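Local atomic coordinates of DUF1881 domain-containing protein (Neurospora crassa, PDB entry 5Z6E), a protein that is an abundant fungal perithecial protein whose isolated N-terminal beta gamma-crystallin domain, described here, binds calcium, at a site the adjoining Ig-like domain renders inoperative. Residues A[50-55]-A[81-86]; A[8-13]-A[42-47]. All coordinates share one frame; numbering follows the deposited sequence.

Contact 1 of 2, residues A[50-55]-A[81-86]. With K (potassium ion), chain C; CA (calcium ion), chain B.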
loop_
_atom_site.group_PDB
_atom_site.type_symbol
_atom_site.label_atom_id
_atom_site.label_comp_id
_atom_site.label_asym_id
_atom_site.label_seq_id
_atom_site.Cartn_x
_atom_site.Cartn_y
_atom_site.Cartn_z
ATOM N N ALA A 50 -0.153 11.192 -2.455
ATOM C CA ALA A 50 0.412 9.880 -2.772
ATOM C C ALA A 50 -0.645 8.941 -3.342
ATOM O O ALA A 50 -1.827 9.012 -2.992
ATOM C CB ALA A 50 1.052 9.258 -1.521
ATOM N N LYS A 51 -0.199 8.054 -4.216
ATOM C CA LYS A 51 -1.052 7.045 -4.823
ATOM C C LYS A 51 -0.304 5.717 -4.814
ATOM O O LYS A 51 0.907 5.687 -5.062
ATOM C CB LYS A 51 -1.430 7.484 -6.241
ATOM C CG LYS A 51 -1.939 6.418 -7.170
ATOM C CD LYS A 51 -2.350 7.095 -8.464
ATOM C CE LYS A 51 -2.866 6.107 -9.496
ATOM N NZ LYS A 51 -3.210 6.817 -10.772
ATOM N N VAL A 52 -1.003 4.632 -4.495
ATOM C CA VAL A 52 -0.385 3.308 -4.486
ATOM C C VAL A 52 -0.845 2.489 -5.689
ATOM O O VAL A 52 -2.040 2.327 -5.907
ATOM C CB VAL A 52 -0.714 2.540 -3.198
ATOM C CG1 VAL A 52 -0.007 1.178 -3.188
ATOM C CG2 VAL A 52 -0.311 3.344 -1.965
ATOM N N ILE A 53 0.111 1.987 -6.462
ATOM C CA ILE A 53 -0.175 1.034 -7.525
ATOM C C ILE A 53 0.250 -0.331 -7.003
ATOM O O ILE A 53 1.399 -0.496 -6.622
ATOM C CB ILE A 53 0.580 1.385 -8.810
ATOM C CG1 ILE A 53 0.143 2.767 -9.305
ATOM C CG2 ILE A 53 0.353 0.326 -9.872
ATOM C CD1 ILE A 53 1.090 3.364 -10.311
ATOM N N ALA A 54 -0.664 -1.295 -6.967
ATOM C CA ALA A 54 -0.423 -2.510 -6.194
ATOM C C ALA A 54 -0.756 -3.790 -6.955
ATOM O O ALA A 54 -1.723 -3.834 -7.714
ATOM C CB ALA A 54 -1.230 -2.460 -4.898
ATOM N N TRP A 55 0.022 -4.845 -6.703
ATOM C CA TRP A 55 -0.215 -6.142 -7.328
ATOM C C TRP A 55 -0.172 -7.298 -6.337
ATOM O O TRP A 55 0.614 -7.307 -5.373
ATOM C CB TRP A 55 0.822 -6.443 -8.414
ATOM C CG TRP A 55 0.900 -5.485 -9.561
ATOM C CD1 TRP A 55 0.272 -5.596 -10.775
ATOM C CD2 TRP A 55 1.699 -4.308 -9.627
ATOM N NE1 TRP A 55 0.631 -4.540 -11.585
ATOM C CE2 TRP A 55 1.502 -3.734 -10.899
ATOM C CE3 TRP A 55 2.555 -3.671 -8.724
ATOM C CZ2 TRP A 55 2.133 -2.557 -11.291
ATOM C CZ3 TRP A 55 3.181 -2.493 -9.117
ATOM C CH2 TRP A 55 2.964 -1.951 -10.390
ATOM N N SER A 81 1.962 -8.369 -2.688
ATOM C CA SER A 81 3.382 -8.684 -2.807
ATOM C C SER A 81 4.244 -7.567 -3.390
ATOM O O SER A 81 5.449 -7.531 -3.158
ATOM C CB SER A 81 3.580 -9.951 -3.644
ATOM O OG SER A 81 3.063 -11.087 -2.957
ATOM N N ARG A 82 3.649 -6.680 -4.170
ATOM C CA ARG A 82 4.427 -5.614 -4.781
ATOM C C ARG A 82 3.590 -4.358 -4.942
ATOM O O ARG A 82 2.403 -4.435 -5.238
ATOM C CB ARG A 82 4.975 -6.062 -6.134
ATOM C CG ARG A 82 5.708 -4.955 -6.866
ATOM C CD ARG A 82 6.689 -5.496 -7.847
ATOM N NE ARG A 82 7.277 -4.438 -8.655
ATOM C CZ ARG A 82 8.416 -3.824 -8.367
ATOM N NH1 ARG A 82 9.096 -4.164 -7.282
ATOM N NH2 ARG A 82 8.878 -2.866 -9.167
ATOM N N PHE A 83 4.207 -3.199 -4.743
ATOM C CA PHE A 83 3.521 -1.937 -4.985
ATOM C C PHE A 83 4.516 -0.828 -5.323
ATOM O O PHE A 83 5.713 -0.946 -5.047
ATOM C CB PHE A 83 2.674 -1.534 -3.766
ATOM C CG PHE A 83 3.482 -1.285 -2.506
ATOM C CD1 PHE A 83 3.992 -0.016 -2.221
ATOM C CD2 PHE A 83 3.728 -2.317 -1.609
ATOM C CE1 PHE A 83 4.738 0.211 -1.059
ATOM C CE2 PHE A 83 4.476 -2.097 -0.456
ATOM C CZ PHE A 83 4.970 -0.828 -0.173
ATOM N N ARG A 84 4.005 0.231 -5.938
ATOM C CA ARG A 84 4.759 1.454 -6.162
ATOM C C ARG A 84 4.002 2.593 -5.507
ATOM O O ARG A 84 2.775 2.623 -5.552
ATOM C CB ARG A 84 4.936 1.739 -7.657
ATOM C CG ARG A 84 5.427 0.570 -8.487
ATOM C CD ARG A 84 5.460 0.935 -9.966
ATOM N NE ARG A 84 6.214 2.163 -10.187
ATOM C CZ ARG A 84 5.923 3.071 -11.115
ATOM N NH1 ARG A 84 4.880 2.899 -11.924
ATOM N NH2 ARG A 84 6.677 4.161 -11.229
ATOM N N VAL A 85 4.723 3.524 -4.893
ATOM C CA VAL A 85 4.099 4.750 -4.415
ATOM C C VAL A 85 4.457 5.857 -5.406
ATOM O O VAL A 85 5.637 6.133 -5.648
ATOM C CB VAL A 85 4.557 5.109 -3.002
ATOM C CG1 VAL A 85 3.695 6.248 -2.440
ATOM C CG2 VAL A 85 4.489 3.873 -2.084
ATOM N N VAL A 86 3.438 6.459 -6.006
ATOM C CA VAL A 86 3.650 7.437 -7.063
ATOM C C VAL A 86 2.879 8.723 -6.766
ATOM O O VAL A 86 1.973 8.740 -5.933
ATOM C CB VAL A 86 3.220 6.879 -8.443
ATOM C CG1 VAL A 86 3.999 5.603 -8.774
ATOM C CG2 VAL A 86 1.711 6.624 -8.473
HETATM K K K C . -3.815 10.494 -2.290
HETATM CA CA CA B . 1.024 -12.243 -3.162
HETATM O O HOH W 1 -0.835 -13.660 -3.277
HETATM O O HOH W 2 2.325 -14.149 -2.239
HETATM O O HOH W 3 -5.858 11.181 -1.235
#

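Contact 2 of 2, residues A[8-13]-A[42-47]. With K (potassium ion), chain C.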
loop_
_atom_site.group_PDB
_atom_site.type_symbol
_atom_site.label_atom_id
_atom_site.label_comp_id
_atom_site.label_asym_id
_atom_site.label_seq_id
_atom_site.Cartn_x
_atom_site.Cartn_y
_atom_site.Cartn_z
ATOM N N THR A 8 3.073 12.948 1.075
ATOM C CA THR A 8 3.802 12.145 0.104
ATOM C C THR A 8 4.049 10.729 0.593
ATOM O O THR A 8 4.817 9.979 -0.011
ATOM C CB THR A 8 5.158 12.741 -0.223
ATOM O OG1 THR A 8 5.933 12.798 0.979
ATOM C CG2 THR A 8 5.009 14.134 -0.830
ATOM N N LYS A 9 3.414 10.366 1.697
ATOM C CA LYS A 9 3.700 9.077 2.293
ATOM C C LYS A 9 2.483 8.168 2.366
ATOM O O LYS A 9 1.340 8.622 2.215
ATOM C CB LYS A 9 4.313 9.294 3.675
ATOM C CG LYS A 9 5.700 9.921 3.539
ATOM C CD LYS A 9 6.359 10.200 4.849
ATOM C CE LYS A 9 7.708 10.857 4.596
ATOM N NZ LYS A 9 8.426 11.048 5.870
ATOM N N VAL A 10 2.753 6.875 2.548
ATOM C CA VAL A 10 1.713 5.894 2.846
ATOM C C VAL A 10 2.222 5.047 4.004
ATOM O O VAL A 10 3.431 4.921 4.202
ATOM C CB VAL A 10 1.350 4.998 1.628
ATOM C CG1 VAL A 10 1.022 5.863 0.394
ATOM C CG2 VAL A 10 2.458 3.987 1.319
ATOM N N ILE A 11 1.309 4.491 4.784
ATOM C CA ILE A 11 1.690 3.594 5.869
ATOM C C ILE A 11 0.924 2.281 5.731
ATOM O O ILE A 11 -0.299 2.290 5.715
ATOM C CB ILE A 11 1.387 4.213 7.243
ATOM C CG1 ILE A 11 1.963 5.631 7.341
ATOM C CG2 ILE A 11 1.912 3.306 8.357
ATOM C CD1 ILE A 11 1.507 6.384 8.605
ATOM N N PHE A 12 1.641 1.166 5.603
ATOM C CA PHE A 12 1.017 -0.149 5.532
ATOM C C PHE A 12 0.967 -0.785 6.912
ATOM O O PHE A 12 1.926 -0.675 7.690
ATOM C CB PHE A 12 1.771 -1.064 4.564
ATOM C CG PHE A 12 1.377 -0.872 3.137
ATOM C CD1 PHE A 12 0.212 -1.443 2.644
ATOM C CD2 PHE A 12 2.153 -0.105 2.290
ATOM C CE1 PHE A 12 -0.163 -1.261 1.320
ATOM C CE2 PHE A 12 1.786 0.079 0.976
ATOM C CZ PHE A 12 0.628 -0.503 0.489
ATOM N N TYR A 13 -0.159 -1.423 7.210
ATOM C CA TYR A 13 -0.358 -2.114 8.480
ATOM C C TYR A 13 -0.599 -3.603 8.246
ATOM O O TYR A 13 -1.111 -4.017 7.199
ATOM C CB TYR A 13 -1.536 -1.508 9.248
ATOM C CG TYR A 13 -1.398 -0.022 9.488
ATOM C CD1 TYR A 13 -1.875 0.894 8.562
ATOM C CD2 TYR A 13 -0.787 0.463 10.641
ATOM C CE1 TYR A 13 -1.747 2.271 8.776
ATOM C CE2 TYR A 13 -0.655 1.829 10.865
ATOM C CZ TYR A 13 -1.140 2.722 9.930
ATOM O OH TYR A 13 -1.011 4.076 10.135
ATOM N N PHE A 42 -2.580 -5.545 5.444
ATOM C CA PHE A 42 -4.034 -5.619 5.307
ATOM C C PHE A 42 -4.762 -4.278 5.350
ATOM O O PHE A 42 -5.974 -4.218 5.128
ATOM C CB PHE A 42 -4.593 -6.573 6.365
ATOM C CG PHE A 42 -4.439 -8.013 5.975
ATOM C CD1 PHE A 42 -5.324 -8.590 5.078
ATOM C CD2 PHE A 42 -3.366 -8.765 6.441
ATOM C CE1 PHE A 42 -5.165 -9.911 4.669
ATOM C CE2 PHE A 42 -3.203 -10.081 6.045
ATOM C CZ PHE A 42 -4.105 -10.655 5.150
ATOM N N SER A 43 -4.036 -3.197 5.593
ATOM C CA SER A 43 -4.639 -1.876 5.423
ATOM C C SER A 43 -3.540 -0.866 5.159
ATOM O O SER A 43 -2.362 -1.141 5.415
ATOM C CB SER A 43 -5.480 -1.478 6.650
ATOM O OG SER A 43 -4.698 -1.399 7.838
ATOM N N VAL A 44 -3.913 0.301 4.644
ATOM C CA VAL A 44 -2.915 1.286 4.255
ATOM C C VAL A 44 -3.484 2.693 4.385
ATOM O O VAL A 44 -4.578 2.982 3.907
ATOM C CB VAL A 44 -2.394 1.032 2.807
ATOM C CG1 VAL A 44 -3.551 0.988 1.768
ATOM C CG2 VAL A 44 -1.305 2.053 2.414
ATOM N N ALA A 45 -2.758 3.551 5.090
ATOM C CA ALA A 45 -3.115 4.963 5.173
ATOM C C ALA A 45 -2.412 5.668 4.038
ATOM O O ALA A 45 -1.215 5.479 3.853
ATOM C CB ALA A 45 -2.703 5.561 6.515
ATOM N N VAL A 46 -3.140 6.475 3.280
ATOM C CA VAL A 46 -2.585 7.057 2.064
ATOM C C VAL A 46 -2.571 8.572 2.166
ATOM O O VAL A 46 -3.613 9.194 2.370
ATOM C CB VAL A 46 -3.384 6.603 0.808
ATOM C CG1 VAL A 46 -2.857 7.279 -0.451
ATOM C CG2 VAL A 46 -3.332 5.080 0.661
ATOM N N GLY A 47 -1.381 9.157 2.037
ATOM C CA GLY A 47 -1.218 10.595 2.159
ATOM C C GLY A 47 -1.855 11.344 1.008
ATOM O O GLY A 47 -2.040 10.791 -0.080
HETATM K K K C . -3.815 10.494 -2.290
HETATM O O HOH W 3 -5.858 11.181 -1.235
#

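Contact 1 of 2, residues A[50-55]-A[81-86]
W55 and R82 form the last full pair of an antiparallel ladder between strands 50-55 and 82-86, the two central strands of one sheet of the beta gamma-crystallin domain. The W55 N to R82 O bond, 2.8 Å long, is followed by a classic beta bulge: S81 N and, more weakly, R82 N both turn to W55 O. The bulge lies where the strand leaves the calcium site, and S81 OG binds the calcium ion at 2.4 Å, together with D39, Q56 and G79.

One face of the sheet is buried and made of small or apolar residues, as a sandwich interior requires. Here V52 sets CG1 against F83 CB at 3.9 Å, while the backbones of A54 and F83 come to 4.2 Å between CA atoms, consistent with the small methyl group of A54. The F83 ring itself turns off toward the other sheet.

The opposite face, with K51, I53, W55, R82, R84 and V86, is partly exposed; apolar I53 and V86 lie among the long stems of K51, R82 and R84, whose polar ends reach outward. With CG beside its backbone N (chi1 -60°), W55 leans over the partner strand, and the edge of its six-membered ring meets the R84 stem, CH2 3.8 Å from R84 CD, while R82 CG approaches CE3 from off the ring plane. The charged ends go on to other partners, R82 to E60 and S32, R84 to D30. The R84 guanidinium, nearly coplanar with the indole, has V86 CG1 over its centre, 3.9 Å above the plane. Beside it the I53 side chain crosses that of V86 at about a right angle, its CD1 atom 3.8 Å from V86 CG2.

Contact 2 of 2, residues A[8-13]-A[42-47]
F12 and V44 lie side by side and point the same way, the valine spread under the aromatic ring. V44 CG2 sits 3.6 Å from the centroid of the F12 ring and 9° off its normal, a CH-pi contact over the middle of the face, while V44 CB comes to 3.5 Å from F12 CE1. Placing V44 CG2 opposite the backbone N turns this methyl to the ring; the branching suits the spot, since CG2 lies over the ring centre while the second methyl, CG1, still reaches F12 CE1. An alanine in place of F12 is likely to leave V44 CG2 without its aromatic cover and open a gap where the ring also meets Y41 and F83.

V10, on the same buried face, brings CB to 4.0 Å from V44 CG2. These residues belong to the antiparallel pairing of strands 9-13 and 43-46 in the second sheet of the beta gamma-crystallin sandwich, with 9-13 in the middle. I11 and A45 exchange two backbone bonds, and at the far end F42 N and, weakly, S43 N both reach Y13 O, forming a classic beta bulge.

On the other face the Y13 ring turns an edge to the neighbouring strand: CE1 lies 4.1 Å from A45 CB, and the small methyl of A45 lets this edge of the ring come up to it. S43 OG, 3.5 Å from Y13 CB, meets the ring obliquely and bonds to K15 O and F18 N. G47 N gives its hydrogen to K9 O at 2.8 Å, and a CB on this glycine would clash with that same oxygen.

Contacts 1 and 2 belong to the two sheets of one sandwich, their centres about 10 Å apart, and their buried faces meet in the core. F83 CZ touches F12 CE2 at 3.5 Å, the two rings inclined at about 40°, and V52 CG2 packs on V10 CG1 at 3.7 Å. Strand 43-46 leads through a short turn at 47-49 into strand 50-55, and this turn carries the potassium site: G47 O of contact 2 and A50 O of contact 1 bind the ion at 2.9 and 2.6 Å, with A48, T68, D88 and a water. The calcium ion lies at the opposite end of contact 1, where S81 binds it, and about 10 Å from the F42 side chain of contact 2.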